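Local atomic coordinates of putative periplasmic protein (Salmonella enterica, PDB entry 3OE3), a protein that inhibits C-type lysozymes in the bacterial periplasm and so probably protects the cell wall of the bacterium against host lysozyme. Residues Ile5-Tyr10 / Glu19-Asn24; Ala32-Val37 / Tyr63-Lys68. All blocks are in the same frame, centred on the assembly; numbering follows the deposited sequence.

Interaction 1 of 2, residues Ile5-Tyr10 / Glu19-Asn24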
loop_
_atom_site.group_PDB
_atom_site.type_symbol
_atom_site.label_atom_id
_atom_site.label_comp_id
_atom_site.label_asym_id
_atom_site.label_seq_id
_atom_site.Cartn_x
_atom_site.Cartn_y
_atom_site.Cartn_z
ATOM N N ILE C 5 -5.090 8.681 4.523
ATOM C CA ILE C 5 -4.010 7.976 3.849
ATOM C C ILE C 5 -2.963 8.985 3.385
ATOM O O ILE C 5 -3.295 10.049 2.848
ATOM C CB ILE C 5 -4.516 7.128 2.666
ATOM C CG1 ILE C 5 -5.669 6.221 3.098
ATOM C CG2 ILE C 5 -3.399 6.249 2.129
ATOM C CD1 ILE C 5 -5.770 4.946 2.286
ATOM N N SER C 6 -1.698 8.676 3.642
ATOM C CA SER C 6 -0.615 9.558 3.244
ATOM C C SER C 6 0.582 8.725 2.817
ATOM O O SER C 6 0.685 7.552 3.160
ATOM C CB SER C 6 -0.230 10.512 4.380
ATOM O OG SER C 6 0.131 9.804 5.549
ATOM N N LYS C 7 1.469 9.331 2.043
ATOM C CA LYS C 7 2.671 8.643 1.601
ATOM C C LYS C 7 3.893 9.348 2.151
ATOM O O LYS C 7 4.016 10.579 2.046
ATOM C CB LYS C 7 2.756 8.619 0.076
ATOM C CG LYS C 7 4.108 8.093 -0.428
ATOM C CD LYS C 7 4.292 8.262 -1.932
ATOM C CE LYS C 7 3.473 7.256 -2.705
ATOM N NZ LYS C 7 3.842 7.214 -4.153
ATOM N N SER C 8 4.794 8.564 2.744
ATOM C CA SER C 8 6.060 9.086 3.238
ATOM C C SER C 8 7.190 8.493 2.438
ATOM O O SER C 8 7.175 7.310 2.110
ATOM C CB SER C 8 6.253 8.719 4.700
ATOM O OG SER C 8 5.405 9.487 5.535
ATOM N N ILE C 9 8.178 9.316 2.125
ATOM C CA ILE C 9 9.358 8.836 1.431
ATOM C C ILE C 9 10.575 9.010 2.350
ATOM O O ILE C 9 10.777 10.085 2.925
ATOM C CB ILE C 9 9.542 9.567 0.089
ATOM C CG1 ILE C 9 8.335 9.280 -0.822
ATOM C CG2 ILE C 9 10.856 9.168 -0.586
ATOM C CD1 ILE C 9 8.462 9.821 -2.215
ATOM N N TYR C 10 11.360 7.939 2.517
ATOM C CA TYR C 10 12.518 7.960 3.413
ATOM C C TYR C 10 13.783 7.775 2.605
ATOM O O TYR C 10 13.821 6.959 1.683
ATOM C CB TYR C 10 12.444 6.804 4.422
ATOM C CG TYR C 10 11.347 6.893 5.468
ATOM C CD1 TYR C 10 10.047 6.464 5.179
ATOM C CD2 TYR C 10 11.616 7.358 6.752
ATOM C CE1 TYR C 10 9.057 6.533 6.123
ATOM C CE2 TYR C 10 10.601 7.433 7.710
ATOM C CZ TYR C 10 9.324 7.018 7.375
ATOM O OH TYR C 10 8.303 7.076 8.320
ATOM N N GLU C 19 9.499 3.910 0.249
ATOM C CA GLU C 19 8.161 4.485 0.299
ATOM C C GLU C 19 7.332 3.740 1.352
ATOM O O GLU C 19 7.356 2.514 1.420
ATOM C CB GLU C 19 7.435 4.318 -1.044
ATOM C CG GLU C 19 7.704 5.374 -2.081
ATOM C CD GLU C 19 6.744 5.269 -3.254
ATOM O OE1 GLU C 19 5.866 4.374 -3.239
ATOM O OE2 GLU C 19 6.868 6.086 -4.187
ATOM N N VAL C 20 6.583 4.484 2.151
ATOM C CA VAL C 20 5.603 3.876 3.037
ATOM C C VAL C 20 4.275 4.596 2.850
ATOM O O VAL C 20 4.223 5.823 2.821
ATOM C CB VAL C 20 6.028 3.954 4.519
ATOM C CG1 VAL C 20 5.026 3.179 5.391
ATOM C CG2 VAL C 20 7.450 3.399 4.722
ATOM N N ILE C 21 3.209 3.822 2.684
ATOM C CA ILE C 21 1.856 4.365 2.739
ATOM C C ILE C 21 1.354 4.157 4.159
ATOM O O ILE C 21 1.334 3.031 4.650
ATOM C CB ILE C 21 0.895 3.654 1.762
ATOM C CG1 ILE C 21 1.389 3.740 0.322
ATOM C CG2 ILE C 21 -0.490 4.255 1.871
ATOM C CD1 ILE C 21 1.470 5.128 -0.234
ATOM N N TYR C 22 0.994 5.245 4.835
ATOM C CA TYR C 22 0.437 5.130 6.168
ATOM C C TYR C 22 -1.068 5.354 6.114
ATOM O O TYR C 22 -1.540 6.276 5.448
ATOM C CB TYR C 22 1.066 6.167 7.101
ATOM C CG TYR C 22 2.512 5.867 7.467
ATOM C CD1 TYR C 22 2.819 4.817 8.318
ATOM C CD2 TYR C 22 3.554 6.652 6.991
ATOM C CE1 TYR C 22 4.125 4.543 8.680
ATOM C CE2 TYR C 22 4.884 6.387 7.355
ATOM C CZ TYR C 22 5.154 5.320 8.199
ATOM O OH TYR C 22 6.455 5.022 8.594
ATOM N N VAL C 23 -1.802 4.502 6.818
ATOM C CA VAL C 23 -3.249 4.620 6.966
ATOM C C VAL C 23 -3.531 4.923 8.428
ATOM O O VAL C 23 -3.160 4.160 9.318
ATOM C CB VAL C 23 -3.964 3.323 6.572
ATOM C CG1 VAL C 23 -5.500 3.470 6.747
ATOM C CG2 VAL C 23 -3.604 2.943 5.132
ATOM N N ASN C 24 -4.151 6.064 8.676
ATOM C CA ASN C 24 -4.486 6.453 10.028
ATOM C C ASN C 24 -5.952 6.823 10.029
ATOM O O ASN C 24 -6.308 7.907 9.581
ATOM C CB ASN C 24 -3.637 7.647 10.453
ATOM C CG ASN C 24 -2.198 7.266 10.698
ATOM O OD1 ASN C 24 -1.898 6.563 11.658
ATOM N ND2 ASN C 24 -1.306 7.718 9.831
HETATM O O HOH W 1 -1.992 8.806 7.109
#
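K7 lies midway along the paired part of two antiparallel strands, opposite I21, and its side chain leaves them on the face of I5, I9, E19, I21 and V23. Set by the backbone, CB lies against I21 CD1 at 3.7 Å. CG, anti to the backbone N (chi1 171°), stays near the same methyl, and CD reaches the carboxylate of E19. A bend at chi3 (-75°) brings CE near both I21 CD1 and E19 OE1, and NZ forms a salt bridge with E19 OE2 at 3.2 Å, from above the carboxylate plane. NZ is hydrogen-bonded to M40 O, and E19 OE1 to M40 N, of the second subunit, so the ion pair belongs to the dimer contact. On the other face the phenols of Y10 and Y22 meet tip to tip, Y22 OH donating to Y10 OH at 2.8 Å, while S8 OG lies at the edge of the Y22 ring and V20 CG1 over one face, toward the rim. One water joins S6 OG, Y22 O and N24 ND2. Between the two faces, S6 with Y22 and S8 with V20 are hydrogen-bonded pairs, S8 N to V20 O nearly straight (173°): the register of a beta hairpin, here the first of an antiparallel barrel.

Interaction 2 of 2, residues Ala32-Val37 / Tyr63-Lys68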
loop_
_atom_site.group_PDB
_atom_site.type_symbol
_atom_site.label_atom_id
_atom_site.label_comp_id
_atom_site.label_asym_id
_atom_site.label_seq_id
_atom_site.Cartn_x
_atom_site.Cartn_y
_atom_site.Cartn_z
ATOM N N ALA C 32 0.277 0.319 7.915
ATOM C CA ALA C 32 1.304 0.782 6.991
ATOM C C ALA C 32 1.369 -0.179 5.829
ATOM O O ALA C 32 1.023 -1.345 5.964
ATOM C CB ALA C 32 2.659 0.854 7.693
ATOM N N ILE C 33 1.809 0.306 4.671
ATOM C CA ILE C 33 2.059 -0.584 3.550
ATOM C C ILE C 33 3.425 -0.261 2.981
ATOM O O ILE C 33 3.742 0.899 2.733
ATOM C CB ILE C 33 1.034 -0.431 2.411
ATOM C CG1 ILE C 33 -0.403 -0.524 2.934
ATOM C CG2 ILE C 33 1.262 -1.519 1.352
ATOM C CD1 ILE C 33 -1.403 0.021 1.941
ATOM N N ILE C 34 4.229 -1.300 2.796
ATOM C CA ILE C 34 5.542 -1.163 2.154
ATOM C C ILE C 34 5.599 -2.054 0.923
ATOM O O ILE C 34 4.753 -2.921 0.746
ATOM C CB ILE C 34 6.696 -1.522 3.127
ATOM C CG1 ILE C 34 6.599 -2.981 3.569
ATOM C CG2 ILE C 34 6.710 -0.558 4.314
ATOM C CD1 ILE C 34 7.858 -3.490 4.348
ATOM N N SER C 35 6.580 -1.825 0.055
ATOM C CA SER C 35 6.770 -2.653 -1.119
ATOM C C SER C 35 8.159 -3.282 -1.030
ATOM O O SER C 35 9.155 -2.571 -0.924
ATOM C CB SER C 35 6.642 -1.790 -2.380
ATOM O OG SER C 35 6.846 -2.542 -3.557
ATOM N N GLN C 36 8.204 -4.609 -1.037
ATOM C CA GLN C 36 9.464 -5.372 -1.021
ATOM C C GLN C 36 9.385 -6.552 -1.978
ATOM O O GLN C 36 8.362 -7.222 -2.053
ATOM C CB GLN C 36 9.747 -5.907 0.386
ATOM C CG GLN C 36 10.347 -4.899 1.335
ATOM C CD GLN C 36 11.757 -4.521 0.936
ATOM O OE1 GLN C 36 12.616 -5.385 0.755
ATOM N NE2 GLN C 36 11.998 -3.230 0.770
ATOM N N VAL C 37 10.485 -6.832 -2.680
ATOM C CA VAL C 37 10.524 -7.929 -3.631
ATOM C C VAL C 37 9.311 -7.875 -4.555
ATOM O O VAL C 37 8.699 -8.896 -4.871
ATOM C CB VAL C 37 10.615 -9.296 -2.938
ATOM C CG1 VAL C 37 11.148 -10.350 -3.915
ATOM C CG2 VAL C 37 11.526 -9.199 -1.724
ATOM N N TYR C 63 8.579 -9.162 7.948
ATOM C CA TYR C 63 8.934 -7.754 7.951
ATOM C C TYR C 63 8.355 -7.044 9.160
ATOM O O TYR C 63 7.182 -7.226 9.503
ATOM C CB TYR C 63 8.435 -7.052 6.676
ATOM C CG TYR C 63 9.094 -7.549 5.402
ATOM C CD1 TYR C 63 10.464 -7.371 5.180
ATOM C CD2 TYR C 63 8.350 -8.178 4.419
ATOM C CE1 TYR C 63 11.053 -7.809 4.026
ATOM C CE2 TYR C 63 8.943 -8.632 3.252
ATOM C CZ TYR C 63 10.297 -8.452 3.064
ATOM O OH TYR C 63 10.895 -8.902 1.908
ATOM N N LYS C 64 9.190 -6.232 9.795
ATOM C CA LYS C 64 8.753 -5.299 10.809
ATOM C C LYS C 64 9.378 -3.925 10.542
ATOM O O LYS C 64 10.557 -3.802 10.157
ATOM C CB LYS C 64 9.108 -5.808 12.212
ATOM C CG LYS C 64 8.341 -7.056 12.621
ATOM C CD LYS C 64 8.700 -7.482 14.045
ATOM C CE LYS C 64 7.747 -8.547 14.566
ATOM N NZ LYS C 64 7.590 -9.671 13.607
ATOM N N LEU C 65 8.567 -2.894 10.731
ATOM C CA LEU C 65 8.969 -1.531 10.463
ATOM C C LEU C 65 8.951 -0.801 11.793
ATOM O O LEU C 65 7.901 -0.684 12.452
ATOM C CB LEU C 65 7.978 -0.889 9.467
ATOM C CG LEU C 65 8.135 0.612 9.207
ATOM C CD1 LEU C 65 9.446 0.872 8.459
ATOM C CD2 LEU C 65 6.925 1.173 8.417
ATOM N N TYR C 66 10.119 -0.340 12.226
ATOM C CA TYR C 66 10.212 0.357 13.492
ATOM C C TYR C 66 10.436 1.825 13.232
ATOM O O TYR C 66 11.395 2.197 12.557
ATOM C CB TYR C 66 11.363 -0.202 14.324
ATOM C CG TYR C 66 11.172 -1.649 14.681
ATOM C CD1 TYR C 66 10.555 -2.013 15.864
ATOM C CD2 TYR C 66 11.590 -2.657 13.825
ATOM C CE1 TYR C 66 10.372 -3.340 16.190
ATOM C CE2 TYR C 66 11.409 -3.986 14.146
ATOM C CZ TYR C 66 10.803 -4.319 15.331
ATOM O OH TYR C 66 10.625 -5.645 15.658
ATOM N N THR C 67 9.561 2.667 13.767
ATOM C CA THR C 67 9.684 4.091 13.512
ATOM C C THR C 67 9.647 4.895 14.802
ATOM O O THR C 67 9.004 4.505 15.779
ATOM C CB THR C 67 8.588 4.608 12.551
ATOM O OG1 THR C 67 7.398 4.922 13.284
ATOM C CG2 THR C 67 8.271 3.566 11.470
ATOM N N LYS C 68 10.354 6.019 14.777
ATOM C CA LYS C 68 10.512 6.898 15.920
ATOM C C LYS C 68 10.720 8.293 15.367
ATOM O O LYS C 68 11.745 8.565 14.754
ATOM C CB LYS C 68 11.733 6.474 16.733
ATOM C CG LYS C 68 11.971 7.296 17.985
ATOM C CD LYS C 68 10.879 7.064 19.010
ATOM C CE LYS C 68 11.112 7.908 20.255
ATOM N NZ LYS C 68 12.462 7.663 20.835
HETATM O O HOH W 2 13.556 -8.322 1.612
#
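The ring of Y63 carries the aliphatic part of Q36 on one face: Q36 CG stands 4.3 Å from the ring centroid, 25° off the normal, a CH-pi contact. At the edge, in the ring plane, a water meets the phenol oxygen, and the methyl I34 CD1 approaches obliquely. The Q36 amide does not stack; its plane is turned 66° from that of the ring. This is contact across the interior of an antiparallel beta barrel. Strands 30-36 and 64-68 are not neighbours in the sheet, and even their nearest CA atoms, A32 and L65, are 8.7 Å apart, so the gap is spanned by side chains and, at one end, a water.

A32, I34 and Q36 alternate along one strand with their CB atoms directed at the other, and Y63 and L65 answer them. Deep in the barrel, the CD2 methyl of L65 touches A32 CB at 4.3 Å and also lies near I34 CG2. I34 reaches further along, its CD1 meeting Y63 CB at 4.3 Å. These contacts are loose and wholly apolar, and M18, V20 and Y22 of strand 16-24, with M43, Y54 and L74, supply more of the surrounding core.

Toward V37 the chemistry changes from hydrocarbon to mixed. Q36 CG lies anti to the carbonyl carbon, and a bend at chi2 (-68°) folds the chain over the tyrosine, so that its aliphatic carbons take the ring while its amide oxygen is left to accept from a water. The V37 and Y63 side chains cross at about a right angle, with V37 CG2 3.7 Å from Y63 OH. The water completes the join, donating to Q36 OE1 and lying 2.7 Å from Y63 OH.

Overall arrangement
Interactions 1 and 2 illustrate two ways in which one barrel is held. In interaction 1, sheet neighbours are paired by backbone bonds, and the side chains divide between an outer face that meets the second subunit and an inner face. Interaction 2 lies nearer the centre of the chain and joins strands that are not adjacent, relying on side chains and one water. The two meet because strands 16-24 and 30-36 are neighbours: I21 O probably accepts a hydrogen bond from I33 N, at 2.8 Å. Inside the barrel Y22 OH packs on L65 and T67, so the polar tyrosine pair of 5-10/19-24 borders the apolar cluster of 32-37/63-68.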